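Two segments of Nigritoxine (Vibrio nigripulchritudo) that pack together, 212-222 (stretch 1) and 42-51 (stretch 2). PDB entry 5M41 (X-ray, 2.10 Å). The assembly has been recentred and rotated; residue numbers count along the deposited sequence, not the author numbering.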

ATOM      1  N   LYS A 212      22.777 -21.862   8.419  1.00 36.56           N
ATOM      2  CA  LYS A 212      22.573 -22.907   9.412  1.00 39.13           C
ATOM      3  C   LYS A 212      23.518 -22.727  10.585  1.00 39.18           C
ATOM      4  O   LYS A 212      23.121 -22.906  11.727  1.00 40.31           O
ATOM      5  CB  LYS A 212      22.790 -24.281   8.814  1.00 42.47           C
ATOM      6  CG  LYS A 212      21.514 -24.953   8.363  1.00 49.81           C
ATOM      7  CD  LYS A 212      21.778 -26.312   7.707  1.00 54.98           C
ATOM      8  CE  LYS A 212      22.302 -26.150   6.275  1.00 57.29           C
ATOM      9  NZ  LYS A 212      22.319 -27.470   5.573  1.00 64.09           N
ATOM     10  N   GLY A 213      24.773 -22.390  10.303  1.00 36.87           N
ATOM     11  CA  GLY A 213      25.746 -22.131  11.357  1.00 36.81           C
ATOM     12  C   GLY A 213      25.260 -20.997  12.241  1.00 38.32           C
ATOM     13  O   GLY A 213      25.334 -21.075  13.461  1.00 37.86           O
ATOM     14  N   ALA A 214      24.737 -19.947  11.620  1.00 36.85           N
ATOM     15  CA  ALA A 214      24.248 -18.815  12.389  1.00 37.67           C
ATOM     16  C   ALA A 214      23.035 -19.196  13.269  1.00 39.63           C
ATOM     17  O   ALA A 214      22.919 -18.675  14.364  1.00 39.23           O
ATOM     18  CB  ALA A 214      23.928 -17.638  11.484  1.00 34.61           C
ATOM     19  N   ALA A 215      22.158 -20.094  12.793  1.00 39.37           N
ATOM     20  CA  ALA A 215      20.984 -20.518  13.567  1.00 41.52           C
ATOM     21  C   ALA A 215      21.365 -21.353  14.775  1.00 43.85           C
ATOM     22  O   ALA A 215      20.588 -21.448  15.698  1.00 44.94           O
ATOM     23  CB  ALA A 215      20.003 -21.311  12.702  1.00 43.97           C
ATOM     24  N   ARG A 216      22.556 -21.954  14.748  1.00 45.41           N
ATOM     25  CA  ARG A 216      23.116 -22.692  15.877  1.00 49.17           C
ATOM     26  C   ARG A 216      23.655 -21.785  16.957  1.00 47.16           C
ATOM     27  O   ARG A 216      23.901 -22.251  18.031  1.00 46.34           O
ATOM     28  CB  ARG A 216      24.317 -23.559  15.453  1.00 51.27           C
ATOM     29  CG  ARG A 216      24.073 -24.547  14.354  1.00 55.23           C
ATOM     30  CD  ARG A 216      25.357 -25.325  14.104  1.00 57.71           C
ATOM     31  NE  ARG A 216      25.377 -26.456  15.006  1.00 66.79           N
ATOM     32  CZ  ARG A 216      24.757 -27.604  14.747  1.00 67.19           C
ATOM     33  NH1 ARG A 216      24.113 -27.781  13.592  1.00 70.55           N
ATOM     34  NH2 ARG A 216      24.800 -28.572  15.628  1.00 65.68           N
ATOM     35  N   GLU A 217      23.917 -20.517  16.650  1.00 43.56           N
ATOM     36  CA  GLU A 217      24.547 -19.607  17.615  1.00 45.14           C
ATOM     37  C   GLU A 217      23.649 -19.392  18.868  1.00 44.90           C
ATOM     38  O   GLU A 217      22.597 -18.795  18.754  1.00 45.69           O
ATOM     39  CB  GLU A 217      24.848 -18.275  16.912  1.00 45.25           C
ATOM     40  CG  GLU A 217      25.670 -17.282  17.708  1.00 50.12           C
ATOM     41  CD  GLU A 217      27.118 -17.723  17.874  1.00 55.52           C
ATOM     42  OE1 GLU A 217      27.539 -18.704  17.212  1.00 55.22           O
ATOM     43  OE2 GLU A 217      27.834 -17.082  18.665  1.00 56.43           O
ATOM     44  N   PRO A 218      24.066 -19.872  20.064  1.00 46.63           N
ATOM     45  CA  PRO A 218      23.097 -19.905  21.189  1.00 45.60           C
ATOM     46  C   PRO A 218      22.562 -18.529  21.507  1.00 45.25           C
ATOM     47  O   PRO A 218      23.341 -17.577  21.670  1.00 43.99           O
ATOM     48  CB  PRO A 218      23.937 -20.433  22.357  1.00 46.58           C
ATOM     49  CG  PRO A 218      24.983 -21.267  21.694  1.00 47.16           C
ATOM     50  CD  PRO A 218      25.364 -20.442  20.472  1.00 45.62           C
ATOM     51  N   LEU A 219      21.236 -18.409  21.537  1.00 45.25           N
ATOM     52  CA  LEU A 219      20.580 -17.171  21.976  1.00 47.58           C
ATOM     53  C   LEU A 219      20.764 -15.985  21.018  1.00 47.75           C
ATOM     54  O   LEU A 219      20.515 -14.837  21.394  1.00 48.54           O
ATOM     55  CB  LEU A 219      21.078 -16.767  23.371  1.00 47.23           C
ATOM     56  CG  LEU A 219      21.263 -17.870  24.412  1.00 50.82           C
ATOM     57  CD1 LEU A 219      21.765 -17.252  25.720  1.00 51.04           C
ATOM     58  CD2 LEU A 219      19.953 -18.621  24.609  1.00 49.31           C
ATOM     59  N   GLY A 220      21.215 -16.244  19.798  1.00 45.98           N
ATOM     60  CA  GLY A 220      21.287 -15.167  18.822  1.00 45.97           C
ATOM     61  C   GLY A 220      22.701 -14.777  18.426  1.00 46.01           C
ATOM     62  O   GLY A 220      23.680 -14.980  19.165  1.00 46.40           O
ATOM     63  N   VAL A 221      22.794 -14.197  17.246  1.00 42.65           N
ATOM     64  CA  VAL A 221      24.056 -13.746  16.702  1.00 41.66           C
ATOM     65  C   VAL A 221      24.467 -12.445  17.384  1.00 41.26           C
ATOM     66  O   VAL A 221      23.612 -11.637  17.775  1.00 42.31           O
ATOM     67  CB  VAL A 221      23.882 -13.558  15.184  1.00 38.91           C
ATOM     68  CG1 VAL A 221      25.123 -12.913  14.540  1.00 37.59           C
ATOM     69  CG2 VAL A 221      23.570 -14.913  14.568  1.00 37.69           C
ATOM     70  N   SER A 222      25.770 -12.242  17.533  1.00 42.54           N
ATOM     71  CA  SER A 222      26.293 -11.017  18.129  1.00 44.13           C
ATOM     72  C   SER A 222      26.121  -9.809  17.227  1.00 44.66           C
ATOM     73  O   SER A 222      26.244  -9.928  16.020  1.00 45.14           O
ATOM     74  CB  SER A 222      27.778 -11.204  18.472  1.00 45.00           C
ATOM     75  OG  SER A 222      27.895 -12.128  19.558  1.00 47.85           O
TER
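Stretch 2, residues 42-51: QFAIIEVLSQ

Stretch 2 is helical throughout, residues 42-51 lying within a helix that extends beyond both ends, and it packs on helical residues Lys-212 to Ala-214 and, beyond them, on Arg-216, Glu-217 and Val-221. The closest pair of CA atoms is that of Gly-213 and Glu-47, 4.4 Å apart. The absence of a side chain at Gly-213 leaves room for this approach: a CB at its position would point toward stretch 2 and fall 1.8 Å from Phe-43 O, a clash. Instead, Gly-213 CA donates a nearly straight CA-H...O contact to Phe-43 O, at 3.3 Å. That carbonyl also accepts the helical hydrogen bond from Glu-47 N (2.9 Å to Phe-43 O), so the CH contact supplements a bond already made.

Phe-43 (chi1 m) points toward stretch 1 and buries the most area in the contact. Ala-214 CA sits over one face of its ring, 3.6 Å from Phe-43 CD1, in a CH-pi contact; Glu-217 OE1 approaches the ring edge, 3.6 Å from Phe-43 CE1, and Val-221 CG1 lies 4.0 Å from Phe-43 CZ.

Further along stretch 2, polar groups take over. Arg-216 NH1 gives Glu-47 OE1 a weak hydrogen bond (3.3 Å, 145°) within a salt bridge, the one hydrogen bond across the interface. Glu-47 OE2 has Lys-212 NZ at 4.4 Å, too far for a salt bridge, although Lys-212 CD comes within 3.6 Å of Glu-47 OE2. Ser-50 OG lies over one face of the Arg-216 guanidinium; its 3.0 Å separation from Arg-216 NE is no hydrogen bond, because the angle is poor. Ser-50 OG is satisfied elsewhere in the structure.

Stretch 1 also bonds its own backbone: Arg-216 N to Lys-212 O (3.2 Å), Glu-217 N to Ala-214 O (3.1 Å), and Gly-220 N to Glu-217 O (3.1 Å), the last closing a type II turn before the strand at Val-221.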

ATOM      1  N   GLN A  42      32.766 -17.944   8.623  1.00 31.34           N
ATOM      2  CA  GLN A  42      32.955 -18.526   9.930  1.00 33.92           C
ATOM      3  C   GLN A  42      31.765 -19.402  10.302  1.00 35.27           C
ATOM      4  O   GLN A  42      31.958 -20.510  10.805  1.00 35.34           O
ATOM      5  CB  GLN A  42      33.147 -17.426  10.963  1.00 35.51           C
ATOM      6  CG  GLN A  42      33.384 -17.917  12.363  1.00 40.82           C
ATOM      7  CD  GLN A  42      34.845 -17.928  12.689  1.00 45.69           C
ATOM      8  OE1 GLN A  42      35.681 -18.304  11.860  1.00 48.16           O
ATOM      9  NE2 GLN A  42      35.175 -17.508  13.900  1.00 47.73           N
ATOM     10  N   PHE A  43      30.542 -18.901  10.072  1.00 34.02           N
ATOM     11  CA  PHE A  43      29.333 -19.682  10.365  1.00 34.32           C
ATOM     12  C   PHE A  43      29.196 -20.922   9.485  1.00 35.69           C
ATOM     13  O   PHE A  43      28.756 -21.964   9.971  1.00 35.16           O
ATOM     14  CB  PHE A  43      28.065 -18.833  10.243  1.00 33.72           C
ATOM     15  CG  PHE A  43      27.834 -17.890  11.406  1.00 35.38           C
ATOM     16  CD1 PHE A  43      27.835 -18.362  12.724  1.00 36.60           C
ATOM     17  CD2 PHE A  43      27.547 -16.536  11.177  1.00 36.20           C
ATOM     18  CE1 PHE A  43      27.605 -17.505  13.805  1.00 38.44           C
ATOM     19  CE2 PHE A  43      27.303 -15.675  12.252  1.00 37.78           C
ATOM     20  CZ  PHE A  43      27.340 -16.156  13.568  1.00 38.11           C
ATOM     21  N   ALA A  44      29.540 -20.798   8.189  1.00 34.18           N
ATOM     22  CA  ALA A  44      29.629 -21.960   7.298  1.00 35.05           C
ATOM     23  C   ALA A  44      30.584 -23.048   7.833  1.00 35.78           C
ATOM     24  O   ALA A  44      30.248 -24.247   7.837  1.00 36.02           O
ATOM     25  CB  ALA A  44      30.045 -21.542   5.888  1.00 33.69           C
ATOM     26  N   ILE A  45      31.772 -22.629   8.257  1.00 35.93           N
ATOM     27  CA  ILE A  45      32.747 -23.541   8.860  1.00 36.20           C
ATOM     28  C   ILE A  45      32.145 -24.228  10.090  1.00 37.89           C
ATOM     29  O   ILE A  45      32.196 -25.465  10.208  1.00 39.10           O
ATOM     30  CB  ILE A  45      34.052 -22.827   9.247  1.00 35.44           C
ATOM     31  CG1 ILE A  45      34.753 -22.297   7.996  1.00 34.93           C
ATOM     32  CG2 ILE A  45      35.016 -23.795   9.943  1.00 35.59           C
ATOM     33  CD1 ILE A  45      35.812 -21.246   8.316  1.00 33.89           C
ATOM     34  N   ILE A  46      31.585 -23.427  10.999  1.00 38.66           N
ATOM     35  CA  ILE A  46      30.899 -23.953  12.183  1.00 40.73           C
ATOM     36  C   ILE A  46      29.872 -25.024  11.802  1.00 41.28           C
ATOM     37  O   ILE A  46      29.842 -26.095  12.408  1.00 43.13           O
ATOM     38  CB  ILE A  46      30.215 -22.850  13.013  1.00 40.21           C
ATOM     39  CG1 ILE A  46      31.269 -22.019  13.767  1.00 42.22           C
ATOM     40  CG2 ILE A  46      29.279 -23.477  14.040  1.00 42.36           C
ATOM     41  CD1 ILE A  46      30.799 -20.624  14.187  1.00 40.95           C
ATOM     42  N   GLU A  47      29.052 -24.755  10.790  1.00 38.76           N
ATOM     43  CA  GLU A  47      28.090 -25.749  10.361  1.00 40.43           C
ATOM     44  C   GLU A  47      28.770 -27.064   9.962  1.00 41.33           C
ATOM     45  O   GLU A  47      28.306 -28.149  10.331  1.00 43.43           O
ATOM     46  CB  GLU A  47      27.180 -25.213   9.257  1.00 39.88           C
ATOM     47  CG  GLU A  47      26.184 -26.206   8.672  1.00 42.66           C
ATOM     48  CD  GLU A  47      25.189 -26.782   9.686  1.00 47.04           C
ATOM     49  OE1 GLU A  47      25.019 -26.237  10.801  1.00 47.69           O
ATOM     50  OE2 GLU A  47      24.561 -27.798   9.352  1.00 50.98           O
ATOM     51  N   VAL A  48      29.862 -26.981   9.208  1.00 39.70           N
ATOM     52  CA  VAL A  48      30.506 -28.187   8.692  1.00 39.79           C
ATOM     53  C   VAL A  48      31.211 -28.942   9.830  1.00 41.65           C
ATOM     54  O   VAL A  48      31.135 -30.169   9.901  1.00 39.72           O
ATOM     55  CB  VAL A  48      31.420 -27.890   7.474  1.00 41.15           C
ATOM     56  CG1 VAL A  48      32.205 -29.121   7.040  1.00 39.27           C
ATOM     57  CG2 VAL A  48      30.580 -27.350   6.321  1.00 37.82           C
ATOM     58  N   LEU A  49      31.861 -28.212  10.733  1.00 41.18           N
ATOM     59  CA  LEU A  49      32.403 -28.841  11.930  1.00 43.74           C
ATOM     60  C   LEU A  49      31.321 -29.572  12.743  1.00 47.56           C
ATOM     61  O   LEU A  49      31.582 -30.687  13.188  1.00 48.58           O
ATOM     62  CB  LEU A  49      33.168 -27.855  12.813  1.00 42.86           C
ATOM     63  CG  LEU A  49      34.356 -27.121  12.194  1.00 42.96           C
ATOM     64  CD1 LEU A  49      34.926 -26.152  13.214  1.00 45.23           C
ATOM     65  CD2 LEU A  49      35.439 -28.087  11.717  1.00 45.69           C
ATOM     66  N   SER A  50      30.125 -28.984  12.919  1.00 47.01           N
ATOM     67  CA  SER A  50      29.030 -29.672  13.629  1.00 49.99           C
ATOM     68  C   SER A  50      28.682 -30.992  12.950  1.00 53.17           C
ATOM     69  O   SER A  50      28.448 -32.005  13.612  1.00 50.91           O
ATOM     70  CB  SER A  50      27.755 -28.826  13.712  1.00 50.65           C
ATOM     71  OG  SER A  50      28.035 -27.586  14.333  1.00 57.41           O
ATOM     72  N   GLN A  51      28.650 -30.975  11.625  1.00 53.21           N
ATOM     73  CA  GLN A  51      28.343 -32.180  10.883  1.00 57.37           C
ATOM     74  C   GLN A  51      29.450 -33.233  11.046  1.00 59.11           C
ATOM     75  O   GLN A  51      29.165 -34.422  11.251  1.00 59.81           O
ATOM     76  CB  GLN A  51      28.027 -31.868   9.422  1.00 58.92           C
ATOM     77  CG  GLN A  51      27.542 -33.086   8.648  1.00 65.21           C
ATOM     78  CD  GLN A  51      27.194 -32.784   7.199  1.00 69.52           C
ATOM     79  OE1 GLN A  51      26.919 -33.698   6.413  1.00 73.94           O
ATOM     80  NE2 GLN A  51      27.214 -31.508   6.833  1.00 63.00           N
TER